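Mandelate racemase/muconate lactonizing enzyme family protein (Roseovarius nubinhibens ISM, PDB 3U4F) binds magnesium ions in an enolase-superfamily barrel and probably acts as a hydro-lyase. Local coordinates at residues L85-T89 with L100-M104; G120-A124 with V363-W369; K142-P147 with E180-R184; V189-R193 with L221-F227; L262-R266 with R292-M296. All coordinates share one frame; numbering follows the deposited sequence.

Interaction 1: residues L85-T89 with L100-M104; sequences LDLVT and LRRAM
Met104, a selenomethionine in this crystal, reaches across from helix 98-119 to Leu85, Val88 and Thr89 of helix 81-91. Its methyl CE lies 3.9 Å from Leu85 CD2, while Val88 CG1 passes alongside the chain, 3.9 Å from Met104 CG. The bend at the last torsion (chi3 60°) turns CE back over Thr89 CG2. A long unbranched side chain suits this place, because the axes of the two short segments, nearly antiparallel at 151°, come no closer than 11.3 Å. Val88 CG1 also meets Leu100 CD1, more loosely, at 4.3 Å.

The polar contacts are indirect. Thr89 OG1 gives its hydrogen to Asp86 O at 2.7 Å within its own helix, which leaves the methyl CG2 to face Met104 SE and Arg101 NH2. A water bridges the helices, donating to Thr89 O and accepting from Arg101 NH2 at 3.0 Å; it lies in the guanidinium plane, at the edge. Arg101 NH1 is held by Gly97 O.

The pair belongs to the helical part of the N-terminal capping domain. Helix 58-73 packs against Val88 and Leu100, and helix 287-299 against Leu85, Thr89, Arg101 and Met104.

Interaction 2: residues G120-A124 with V363-W369; sequences GKPVA and VTEAPGW
Val123 lies over one face of the Trp369 indole, beside a single beta bridge that joins Pro122 to Gly368 and ties the end of the N-terminal domain to the loop after strand 360-363. The valine and the ring cross obliquely. Val123 CG2 stands 3.7 Å from the centroid of the Trp369 six-membered ring, only 7° off its normal, a CH-pi contact, while Val123 CB comes to 3.5 Å from Trp369 CZ3. With CG1 anti to the backbone N (chi1 173°), both methyls of Val123 are presented to the ring; a branched residue can lay two methyls on it. The indole edge is fixed elsewhere, by NE1 to Thr109 O, and His320 meets the ring edge-to-face. With an alanine here, Val123 would probably lose its aromatic cover and Thr109 O its indole donor.

The prolines pack differently, against backbone: Pro122 CB faces Thr364 O at 3.7 Å, and Pro367 CB sits 3.9 Å from Gly120 C. Gly120, with positive phi, closes the preceding helix in a Schellman motif. Pro122 holds the N-cap position before the next helix; the bridge uses its neighbours' Lys121 O and Val123 N, so it needs no N-H from the proline. Gly368 also has positive phi, easily adopted without a side chain. Its N-H meets Lys121 O at 2.9 Å, and Gly368 O receives Val123 N at 3.1 Å.

Interaction 3: residues K142-P147 with E180-R184; sequences KRDITP and EWPGR
Two loops at the C-terminal ends of neighbouring barrel strands meet here, close to the magnesium site, and Arg184 joins them by gripping Ile145 O. The grip is side-on: Arg184 NE at 3.1 Å and Arg184 NH2 at 2.9 Å both donate to Ile145 O, which lies in the guanidinium plane. The bond from NE arrives nearly along the C=O axis. The arginine, extended from CG to NE, has the length to span the gap. A water linking NH2 to Lys142 O, and a bond from NH1 to Arg169 O, further fix the group's rotation. A leucine in its place would probably leave Ile145 O without both donors and the two loops less firmly joined.

Trp181 lays one face against Arg184 CD, and its carbon CZ2 touches Pro147 CD at 4.1 Å. Glu180 crosses Arg143 at about a right angle, its CD 3.6 Å from Arg143 CB. Gly183, with positive phi, suits the type II turn that leads into Arg184.

Arg143 itself reaches Ala170 O, its side chain about 5 Å from that of the magnesium ligand Asp205. The loops connect strands 132-139 and 165-169 to helices 147-161 and 184-196, with Pro147 packed on Ile188 of the latter.

Interaction 4: residues V189-R193 with L221-F227; sequences VPTMR and LLQDHGF
Arg193 bends to hold two successive carbonyls, His225 O and Gly226 O, just where helix 212-224 ends. Its chain is bent at both chi2 (54°) and chi3 (63°), which brings the guanidinium beside the helix terminus. Arg193 NE donates to His225 O at 2.9 Å in a straight bond (166°) that lies in the guanidinium plane. The bond from NH2 to Gly226 O is equally short but more bent, and its donor stands above the carbonyl plane. Gly226 has positive phi and is the C-prime residue of a Schellman motif; a residue without a side chain also leaves room for Arg193 NE close by.

His225 lies flat against Pro190, whose CA is 3.9 Å from the ring centroid in a CH-pi contact over one face. The ring's rotation is fixed by His225 ND1, which donates at 3.2 Å to Leu221 O, an oxygen lying in the ring plane; the backbone N of His225 reaches the same oxygen from the opposite face of its carbonyl plane. Next to these polar bonds, Val189 is the centre of the apolar part: CG2 touches Leu222 CD2 at 3.6 Å, and CG1 sits 3.7 Å from Phe227 CE1. A compact, branched valine fits between these larger groups. Phe227 and Met192 continue inward onto Leu202 of strand 201-205.

The Arg193 guanidinium gathers carbonyls from the end of helix 212-224 and, through NH1, from Gly197 and Ala200. Because the C-terminal end of a helix carries partial negative charge, the cation is probably favoured there electrostatically as well as through its bonds.

Interaction 5: residues L262-R266 with R292-M296; sequences LTTWR and RVARM
This is an apolar helix-to-helix contact on the outside of the barrel, between helices 262-270 and 287-299; their segments 262-266 and 292-296 lie 14° from parallel, the axes approaching to 10.5 Å. Val293 fills the middle. Its CG2 stands over one face of the Trp265 indole, 3.8 Å from the centroid of the five-membered ring, a CH-pi contact, and CG1 lies over the same ring system, 3.7 Å from Trp265 CE3. A chi1 of 170° turns both methyls of Val293 to the indole. Trp265 NE1 is bound to Asp259 O, which helps keep the ring in place.

Leu262 divides its two methyls. CD1 sits over the centre of the Arg292 guanidinium, 3.4 Å from CZ, whereas CD2 meets Val293 CG2 at 3.8 Å and Met296 CE at 4.0 Å. The arginine offers its flat face to the methyl while NH1 forms a salt bridge with Asp86. Met296, a selenomethionine, lays SE against the backbone of Arg266, 3.9 Å from CA; Arg266 itself turns away to Glu238 of the second subunit.

Neighbouring, near-parallel helices wrapped round a parallel sheet are typical of the TIM barrel, here in its enolase-superfamily form.

In the fold
Along the chain, interaction 1 comes first, in the N-terminal domain; interaction 2 then closes a long loop from 120-124 to 363-369, within which interactions 3, 4 and 5 follow in series. Interaction 2 thus joins the N-terminal domain to the far end of the barrel sequence. Interactions 3 and 4 share helix 184-196, lie about 16 Å apart between centres and touch through Pro147 and Thr191. Interactions 1 and 5, about 15 Å between centres, are joined by the Asp86–Arg292 salt bridge, so that the N-terminal domain is held to the barrel at two separate places; both reach the second subunit. Interactions 1 and 3, about 38 Å between centres, lie on opposite sides of the chain's centre.

Interaction 1: residues L85-T89 with L100-M104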
# COMPACT_ATOMS: atom_id res chain seq x y z
N LEU A 85 5.50 15.18 -6.63
CA LEU A 85 5.33 13.88 -6.00
C LEU A 85 4.02 13.76 -5.20
O LEU A 85 3.34 12.73 -5.25
CB LEU A 85 6.54 13.54 -5.11
CG LEU A 85 7.86 13.37 -5.87
CD1 LEU A 85 9.05 13.44 -4.91
CD2 LEU A 85 7.86 12.05 -6.70
N ASP A 86 3.69 14.80 -4.42
CA ASP A 86 2.45 14.81 -3.67
C ASP A 86 1.27 14.66 -4.62
O ASP A 86 0.33 13.94 -4.35
CB ASP A 86 2.29 16.11 -2.88
CG ASP A 86 3.05 16.10 -1.57
OD1 ASP A 86 3.50 15.02 -1.13
OD2 ASP A 86 3.18 17.17 -0.95
N LEU A 87 1.35 15.35 -5.74
CA LEU A 87 0.30 15.28 -6.75
C LEU A 87 0.10 13.89 -7.30
O LEU A 87 -1.03 13.44 -7.45
CB LEU A 87 0.61 16.24 -7.88
CG LEU A 87 0.28 17.69 -7.53
CD1 LEU A 87 0.55 18.55 -8.76
CD2 LEU A 87 -1.19 17.87 -7.08
N VAL A 88 1.20 13.19 -7.60
CA VAL A 88 1.12 11.78 -7.99
C VAL A 88 0.33 10.98 -6.95
O VAL A 88 -0.59 10.25 -7.32
CB VAL A 88 2.54 11.14 -8.18
CG1 VAL A 88 2.42 9.65 -8.45
CG2 VAL A 88 3.32 11.85 -9.33
N THR A 89 0.69 11.09 -5.67
CA THR A 89 -0.03 10.34 -4.63
C THR A 89 -1.50 10.73 -4.52
O THR A 89 -2.33 9.90 -4.14
CB THR A 89 0.61 10.45 -3.19
OG1 THR A 89 0.50 11.80 -2.72
CG2 THR A 89 2.07 10.06 -3.22
N LEU A 100 3.24 2.06 -5.75
CA LEU A 100 3.26 3.40 -6.29
C LEU A 100 4.53 4.13 -5.84
O LEU A 100 5.15 4.86 -6.62
CB LEU A 100 2.02 4.19 -5.88
CG LEU A 100 1.86 5.57 -6.57
CD1 LEU A 100 1.49 5.44 -8.04
CD2 LEU A 100 0.80 6.43 -5.84
N ARG A 101 4.88 3.97 -4.56
CA ARG A 101 6.04 4.63 -4.01
C ARG A 101 7.36 4.06 -4.51
O ARG A 101 8.30 4.82 -4.79
CB ARG A 101 5.88 4.72 -2.47
CG ARG A 101 4.75 5.73 -2.13
CD ARG A 101 3.83 5.32 -1.01
NE ARG A 101 2.72 6.28 -0.86
CZ ARG A 101 1.55 6.18 -1.49
NH1 ARG A 101 1.29 5.18 -2.33
NH2 ARG A 101 0.62 7.11 -1.30
N ARG A 102 7.43 2.74 -4.68
CA ARG A 102 8.63 2.12 -5.26
C ARG A 102 8.89 2.69 -6.66
O ARG A 102 10.05 2.87 -7.06
CB ARG A 102 8.48 0.60 -5.35
CG ARG A 102 8.44 -0.14 -3.98
CD ARG A 102 7.93 -1.56 -4.18
NE ARG A 102 7.86 -2.34 -2.93
CZ ARG A 102 8.70 -3.33 -2.63
NH1 ARG A 102 9.72 -3.68 -3.45
NH2 ARG A 102 8.56 -3.95 -1.48
N ALA A 103 7.80 2.96 -7.39
CA ALA A 103 7.88 3.46 -8.77
C ALA A 103 8.32 4.93 -8.76
O ALA A 103 9.24 5.34 -9.48
CB ALA A 103 6.49 3.29 -9.46
N MSE A 104 7.68 5.72 -7.91
CA MSE A 104 8.00 7.14 -7.81
C MSE A 104 9.48 7.34 -7.47
O MSE A 104 10.14 8.30 -7.92
CB MSE A 104 7.15 7.74 -6.69
CG MSE A 104 5.74 8.17 -7.09
SE MSE A 104 4.61 8.33 -5.44
CE MSE A 104 5.64 9.69 -4.50
O HOH W 1 -1.71 7.26 -3.14

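Interaction 2: residues G120-A124 with V363-W369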
# COMPACT_ATOMS: atom_id res chain seq x y z
N GLY A 120 27.50 19.45 -12.01
CA GLY A 120 28.85 18.88 -11.86
C GLY A 120 29.15 18.54 -10.41
O GLY A 120 30.30 18.68 -9.94
N LYS A 121 28.13 18.07 -9.67
CA LYS A 121 28.31 17.87 -8.22
C LYS A 121 27.66 16.57 -7.79
O LYS A 121 26.61 16.21 -8.32
CB LYS A 121 27.66 19.03 -7.44
CG LYS A 121 28.39 20.40 -7.58
CD LYS A 121 27.53 21.49 -6.99
CE LYS A 121 28.24 22.83 -6.93
NZ LYS A 121 27.24 23.82 -6.40
N PRO A 122 28.24 15.89 -6.78
CA PRO A 122 27.54 14.69 -6.29
C PRO A 122 26.20 15.07 -5.66
O PRO A 122 26.03 16.18 -5.13
CB PRO A 122 28.48 14.13 -5.21
CG PRO A 122 29.26 15.34 -4.74
CD PRO A 122 29.44 16.21 -5.98
N VAL A 123 25.26 14.14 -5.70
CA VAL A 123 23.98 14.43 -5.06
C VAL A 123 24.17 14.88 -3.60
O VAL A 123 23.53 15.83 -3.15
CB VAL A 123 23.00 13.22 -5.20
CG1 VAL A 123 21.76 13.48 -4.40
CG2 VAL A 123 22.62 13.02 -6.69
N ALA A 124 25.08 14.25 -2.87
CA ALA A 124 25.34 14.62 -1.46
C ALA A 124 25.55 16.14 -1.27
O ALA A 124 25.11 16.74 -0.26
CB ALA A 124 26.57 13.89 -0.97
N VAL A 363 31.75 8.28 -0.53
CA VAL A 363 31.13 9.00 -1.62
C VAL A 363 32.20 9.93 -2.22
O VAL A 363 32.78 10.75 -1.51
CB VAL A 363 29.92 9.80 -1.12
CG1 VAL A 363 29.41 10.81 -2.18
CG2 VAL A 363 28.81 8.82 -0.69
N THR A 364 32.46 9.76 -3.52
CA THR A 364 33.39 10.64 -4.25
C THR A 364 32.73 11.91 -4.77
O THR A 364 31.52 12.11 -4.66
CB THR A 364 34.05 9.92 -5.43
OG1 THR A 364 33.09 9.73 -6.46
CG2 THR A 364 34.63 8.56 -5.03
N GLU A 365 33.55 12.80 -5.34
CA GLU A 365 33.03 14.01 -5.96
C GLU A 365 32.38 13.80 -7.37
O GLU A 365 31.97 14.76 -8.03
CB GLU A 365 34.16 15.06 -6.00
CG GLU A 365 35.54 14.60 -6.60
CD GLU A 365 35.98 13.13 -6.29
OE1 GLU A 365 36.63 12.82 -5.25
OE2 GLU A 365 35.67 12.28 -7.14
N ALA A 366 32.26 12.55 -7.82
CA ALA A 366 31.68 12.29 -9.14
C ALA A 366 30.27 12.87 -9.22
O ALA A 366 29.51 12.77 -8.25
CB ALA A 366 31.69 10.79 -9.47
N PRO A 367 29.91 13.51 -10.35
CA PRO A 367 28.61 14.19 -10.41
C PRO A 367 27.39 13.23 -10.38
O PRO A 367 27.45 12.12 -10.92
CB PRO A 367 28.66 14.92 -11.75
CG PRO A 367 30.15 15.10 -12.00
CD PRO A 367 30.76 13.83 -11.51
N GLY A 368 26.30 13.66 -9.77
CA GLY A 368 25.11 12.80 -9.65
C GLY A 368 25.44 11.68 -8.70
O GLY A 368 26.09 11.92 -7.67
N TRP A 369 24.98 10.46 -9.02
CA TRP A 369 25.32 9.28 -8.24
C TRP A 369 26.72 8.76 -8.56
O TRP A 369 27.27 7.95 -7.82
CB TRP A 369 24.29 8.15 -8.47
CG TRP A 369 22.88 8.56 -8.19
CD1 TRP A 369 21.82 8.51 -9.06
CD2 TRP A 369 22.37 9.07 -6.97
NE1 TRP A 369 20.68 8.98 -8.45
CE2 TRP A 369 20.98 9.32 -7.16
CE3 TRP A 369 22.94 9.34 -5.71
CZ2 TRP A 369 20.15 9.84 -6.15
CZ3 TRP A 369 22.11 9.86 -4.70
CH2 TRP A 369 20.73 10.09 -4.92

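Interaction 3: residues K142-P147 with E180-R184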
# COMPACT_ATOMS: atom_id res chain seq x y z
N LYS A 142 20.81 -13.25 7.25
CA LYS A 142 20.43 -14.66 7.41
C LYS A 142 19.94 -15.04 8.79
O LYS A 142 20.48 -14.59 9.79
CB LYS A 142 21.62 -15.56 7.04
CG LYS A 142 21.95 -15.59 5.54
CD LYS A 142 23.02 -16.63 5.24
CE LYS A 142 23.14 -16.91 3.75
NZ LYS A 142 23.99 -18.10 3.44
N ARG A 143 18.92 -15.90 8.85
CA ARG A 143 18.56 -16.60 10.08
C ARG A 143 18.90 -18.09 10.05
O ARG A 143 18.92 -18.74 11.11
CB ARG A 143 17.07 -16.46 10.42
CG ARG A 143 16.75 -15.17 11.13
CD ARG A 143 15.26 -14.87 11.12
NE ARG A 143 15.03 -13.64 11.85
CZ ARG A 143 14.96 -12.45 11.27
NH1 ARG A 143 15.06 -12.35 9.94
NH2 ARG A 143 14.81 -11.38 12.03
N ASP A 144 19.18 -18.63 8.85
CA ASP A 144 19.53 -20.05 8.76
C ASP A 144 20.95 -20.38 9.27
O ASP A 144 21.27 -21.55 9.61
CB ASP A 144 19.21 -20.65 7.38
CG ASP A 144 19.91 -19.95 6.23
OD1 ASP A 144 20.09 -18.71 6.26
OD2 ASP A 144 20.25 -20.65 5.25
N ILE A 145 21.77 -19.36 9.43
CA ILE A 145 23.14 -19.50 9.88
C ILE A 145 23.22 -19.72 11.40
O ILE A 145 22.48 -19.10 12.16
CB ILE A 145 23.95 -18.23 9.42
CG1 ILE A 145 25.46 -18.43 9.57
CG2 ILE A 145 23.43 -16.93 10.10
CD1 ILE A 145 26.31 -17.35 8.85
N THR A 146 24.13 -20.59 11.85
CA THR A 146 24.31 -20.83 13.28
C THR A 146 24.98 -19.61 13.90
O THR A 146 25.73 -18.92 13.21
CB THR A 146 25.17 -22.10 13.59
OG1 THR A 146 26.52 -21.90 13.12
CG2 THR A 146 24.57 -23.35 12.92
N PRO A 147 24.73 -19.34 15.20
CA PRO A 147 25.50 -18.27 15.81
C PRO A 147 27.01 -18.45 15.67
O PRO A 147 27.71 -17.45 15.46
CB PRO A 147 25.05 -18.32 17.28
CG PRO A 147 23.59 -18.71 17.17
CD PRO A 147 23.67 -19.82 16.12
N GLU A 180 13.63 -18.85 15.24
CA GLU A 180 13.98 -19.57 14.01
C GLU A 180 14.07 -21.07 14.32
O GLU A 180 13.61 -21.91 13.54
CB GLU A 180 15.31 -19.08 13.42
CG GLU A 180 15.67 -19.67 12.05
CD GLU A 180 14.77 -19.18 10.90
OE1 GLU A 180 13.89 -18.31 11.12
OE2 GLU A 180 14.95 -19.66 9.77
N TRP A 181 14.72 -21.37 15.44
CA TRP A 181 14.69 -22.69 16.08
C TRP A 181 14.87 -22.45 17.59
O TRP A 181 15.42 -21.42 18.01
CB TRP A 181 15.78 -23.62 15.49
CG TRP A 181 17.24 -23.21 15.71
CD1 TRP A 181 17.95 -23.30 16.88
CD2 TRP A 181 18.15 -22.69 14.73
NE1 TRP A 181 19.24 -22.85 16.69
CE2 TRP A 181 19.39 -22.48 15.38
CE3 TRP A 181 18.03 -22.38 13.36
CZ2 TRP A 181 20.52 -21.96 14.70
CZ3 TRP A 181 19.15 -21.87 12.68
CH2 TRP A 181 20.38 -21.67 13.36
N PRO A 182 14.40 -23.39 18.44
CA PRO A 182 14.46 -23.12 19.89
C PRO A 182 15.86 -22.78 20.36
O PRO A 182 16.82 -23.47 20.01
CB PRO A 182 13.98 -24.44 20.52
CG PRO A 182 13.08 -25.02 19.46
CD PRO A 182 13.78 -24.69 18.15
N GLY A 183 15.98 -21.67 21.10
CA GLY A 183 17.26 -21.25 21.66
C GLY A 183 18.24 -20.45 20.81
O GLY A 183 19.26 -19.98 21.31
N ARG A 184 17.96 -20.31 19.51
CA ARG A 184 18.90 -19.58 18.63
C ARG A 184 19.18 -18.16 19.12
O ARG A 184 20.34 -17.76 19.23
CB ARG A 184 18.43 -19.54 17.17
CG ARG A 184 19.50 -18.98 16.21
CD ARG A 184 19.01 -18.78 14.77
NE ARG A 184 20.09 -18.23 13.92
CZ ARG A 184 20.34 -16.94 13.78
NH1 ARG A 184 19.57 -16.04 14.41
NH2 ARG A 184 21.33 -16.53 12.98
O HOH W 2 21.89 -13.86 12.20

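Interaction 4: residues V189-R193 with L221-F227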
# COMPACT_ATOMS: atom_id res chain seq x y z
N VAL A 189 23.08 -13.76 21.04
CA VAL A 189 23.37 -12.52 21.75
C VAL A 189 24.69 -12.64 22.54
O VAL A 189 25.62 -11.90 22.24
CB VAL A 189 22.16 -12.05 22.61
CG1 VAL A 189 22.51 -10.81 23.45
CG2 VAL A 189 20.98 -11.74 21.69
N PRO A 190 24.78 -13.59 23.51
CA PRO A 190 26.05 -13.73 24.24
C PRO A 190 27.21 -14.15 23.33
O PRO A 190 28.35 -13.74 23.58
CB PRO A 190 25.74 -14.83 25.28
CG PRO A 190 24.65 -15.65 24.65
CD PRO A 190 23.78 -14.55 24.04
N THR A 191 26.93 -14.93 22.29
CA THR A 191 27.97 -15.41 21.36
C THR A 191 28.65 -14.28 20.58
O THR A 191 29.89 -14.27 20.44
CB THR A 191 27.41 -16.42 20.37
OG1 THR A 191 27.07 -17.62 21.07
CG2 THR A 191 28.44 -16.76 19.30
N MSE A 192 27.86 -13.34 20.08
CA MSE A 192 28.44 -12.19 19.39
C MSE A 192 29.31 -11.33 20.31
O MSE A 192 30.38 -10.92 19.92
CB MSE A 192 27.36 -11.33 18.73
CG MSE A 192 26.61 -12.04 17.59
SE MSE A 192 27.78 -12.70 16.14
CE MSE A 192 28.55 -11.02 15.57
N ARG A 193 28.85 -11.05 21.51
CA ARG A 193 29.64 -10.22 22.40
C ARG A 193 30.93 -10.93 22.82
O ARG A 193 32.00 -10.30 22.89
CB ARG A 193 28.84 -9.78 23.62
CG ARG A 193 29.64 -8.91 24.64
CD ARG A 193 30.32 -7.66 24.00
NE ARG A 193 29.37 -6.69 23.43
CZ ARG A 193 29.66 -5.77 22.50
NH1 ARG A 193 30.88 -5.69 21.97
NH2 ARG A 193 28.71 -4.94 22.08
N LEU A 221 18.35 -8.85 27.80
CA LEU A 221 19.50 -9.68 27.44
C LEU A 221 20.48 -8.88 26.55
O LEU A 221 21.69 -8.96 26.71
CB LEU A 221 19.04 -10.95 26.72
CG LEU A 221 20.07 -11.97 26.24
CD1 LEU A 221 20.83 -12.61 27.44
CD2 LEU A 221 19.39 -13.08 25.42
N LEU A 222 19.94 -8.13 25.59
CA LEU A 222 20.77 -7.31 24.69
C LEU A 222 21.55 -6.27 25.51
O LEU A 222 22.75 -6.05 25.31
CB LEU A 222 19.87 -6.58 23.68
CG LEU A 222 19.13 -7.45 22.67
CD1 LEU A 222 18.19 -6.59 21.82
CD2 LEU A 222 20.11 -8.20 21.80
N GLN A 223 20.85 -5.62 26.44
CA GLN A 223 21.46 -4.65 27.35
C GLN A 223 22.57 -5.30 28.19
O GLN A 223 23.64 -4.71 28.32
CB GLN A 223 20.40 -3.99 28.21
CG GLN A 223 19.53 -3.01 27.42
CD GLN A 223 18.34 -2.49 28.20
OE1 GLN A 223 18.00 -3.00 29.28
NE2 GLN A 223 17.69 -1.49 27.66
N ASP A 224 22.29 -6.48 28.76
CA ASP A 224 23.32 -7.25 29.54
C ASP A 224 24.59 -7.55 28.71
O ASP A 224 25.71 -7.60 29.24
CB ASP A 224 22.75 -8.58 30.04
CG ASP A 224 21.66 -8.42 31.09
OD1 ASP A 224 21.44 -7.31 31.63
OD2 ASP A 224 21.02 -9.45 31.38
N HIS A 225 24.42 -7.72 27.40
CA HIS A 225 25.56 -8.00 26.54
C HIS A 225 26.04 -6.83 25.70
O HIS A 225 26.81 -7.01 24.78
CB HIS A 225 25.34 -9.27 25.72
CG HIS A 225 25.30 -10.51 26.56
ND1 HIS A 225 24.15 -10.95 27.19
CD2 HIS A 225 26.28 -11.38 26.92
CE1 HIS A 225 24.42 -12.04 27.88
NE2 HIS A 225 25.70 -12.33 27.73
N GLY A 226 25.60 -5.63 26.05
CA GLY A 226 26.15 -4.44 25.43
C GLY A 226 25.78 -4.22 23.97
O GLY A 226 26.49 -3.49 23.27
N PHE A 227 24.68 -4.81 23.51
CA PHE A 227 24.13 -4.39 22.21
C PHE A 227 23.64 -2.94 22.26
O PHE A 227 23.24 -2.43 23.32
CB PHE A 227 23.01 -5.33 21.73
CG PHE A 227 23.49 -6.59 21.08
CD1 PHE A 227 24.25 -7.55 21.79
CD2 PHE A 227 23.12 -6.87 19.76
CE1 PHE A 227 24.65 -8.75 21.18
CE2 PHE A 227 23.51 -8.06 19.13
CZ PHE A 227 24.28 -9.00 19.84

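Interaction 5: residues L262-R266 with R292-M296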
# COMPACT_ATOMS: atom_id res chain seq x y z
N LEU A 262 3.63 8.83 4.54
CA LEU A 262 4.11 10.00 5.30
C LEU A 262 3.26 10.33 6.52
O LEU A 262 3.76 10.88 7.51
CB LEU A 262 4.28 11.24 4.42
CG LEU A 262 5.36 11.20 3.33
CD1 LEU A 262 5.29 12.43 2.44
CD2 LEU A 262 6.78 11.04 3.91
N THR A 263 1.97 9.99 6.47
CA THR A 263 1.11 10.18 7.65
C THR A 263 1.45 9.24 8.79
O THR A 263 1.49 9.64 9.98
CB THR A 263 -0.39 10.09 7.30
OG1 THR A 263 -0.62 10.91 6.16
CG2 THR A 263 -1.24 10.63 8.45
N THR A 264 1.75 8.00 8.45
CA THR A 264 2.22 7.06 9.46
C THR A 264 3.55 7.51 10.04
O THR A 264 3.76 7.42 11.25
CB THR A 264 2.32 5.69 8.88
OG1 THR A 264 1.04 5.35 8.34
CG2 THR A 264 2.75 4.68 9.95
N TRP A 265 4.45 7.97 9.19
CA TRP A 265 5.71 8.52 9.68
C TRP A 265 5.49 9.65 10.71
O TRP A 265 6.14 9.69 11.76
CB TRP A 265 6.56 9.00 8.50
CG TRP A 265 7.45 7.92 7.97
CD1 TRP A 265 7.34 7.28 6.76
CD2 TRP A 265 8.57 7.32 8.63
NE1 TRP A 265 8.34 6.35 6.62
CE2 TRP A 265 9.11 6.34 7.76
CE3 TRP A 265 9.17 7.51 9.89
CZ2 TRP A 265 10.22 5.56 8.09
CZ3 TRP A 265 10.26 6.72 10.23
CH2 TRP A 265 10.79 5.76 9.32
N ARG A 266 4.57 10.56 10.40
CA ARG A 266 4.29 11.66 11.31
C ARG A 266 3.78 11.12 12.64
O ARG A 266 4.23 11.59 13.69
CB ARG A 266 3.29 12.66 10.73
CG ARG A 266 3.13 13.88 11.68
CD ARG A 266 2.29 15.00 11.10
NE ARG A 266 1.15 14.51 10.33
CZ ARG A 266 0.03 14.01 10.83
NH1 ARG A 266 -0.15 13.89 12.14
NH2 ARG A 266 -0.93 13.63 10.01
N ARG A 292 11.92 14.63 3.80
CA ARG A 292 10.76 15.00 4.62
C ARG A 292 10.71 14.21 5.94
O ARG A 292 10.49 14.80 7.00
CB ARG A 292 9.44 14.87 3.84
CG ARG A 292 9.34 15.85 2.68
CD ARG A 292 8.02 15.65 1.91
NE ARG A 292 6.85 15.88 2.78
CZ ARG A 292 5.59 15.86 2.36
NH1 ARG A 292 5.34 15.62 1.06
NH2 ARG A 292 4.58 16.06 3.22
N VAL A 293 10.94 12.91 5.87
CA VAL A 293 11.02 12.09 7.07
C VAL A 293 12.21 12.50 7.96
O VAL A 293 12.07 12.64 9.18
CB VAL A 293 11.04 10.59 6.74
CG1 VAL A 293 11.37 9.73 7.97
CG2 VAL A 293 9.69 10.18 6.16
N ALA A 294 13.37 12.70 7.35
CA ALA A 294 14.55 13.15 8.11
C ALA A 294 14.27 14.45 8.82
O ALA A 294 14.69 14.64 9.97
CB ALA A 294 15.77 13.32 7.18
N ARG A 295 13.58 15.38 8.14
CA ARG A 295 13.25 16.68 8.77
C ARG A 295 12.26 16.54 9.94
O ARG A 295 12.43 17.21 10.97
CB ARG A 295 12.73 17.70 7.77
CG ARG A 295 13.82 18.29 6.87
CD ARG A 295 13.21 19.22 5.80
NE ARG A 295 13.94 19.08 4.53
CZ ARG A 295 13.40 18.68 3.38
NH1 ARG A 295 12.10 18.40 3.28
NH2 ARG A 295 14.18 18.59 2.31
N MSE A 296 11.23 15.70 9.79
CA MSE A 296 10.34 15.39 10.92
C MSE A 296 11.13 14.82 12.11
O MSE A 296 10.93 15.23 13.28
CB MSE A 296 9.27 14.36 10.52
CG MSE A 296 8.31 14.83 9.45
SE MSE A 296 7.04 13.34 9.18
CE MSE A 296 6.91 13.34 7.21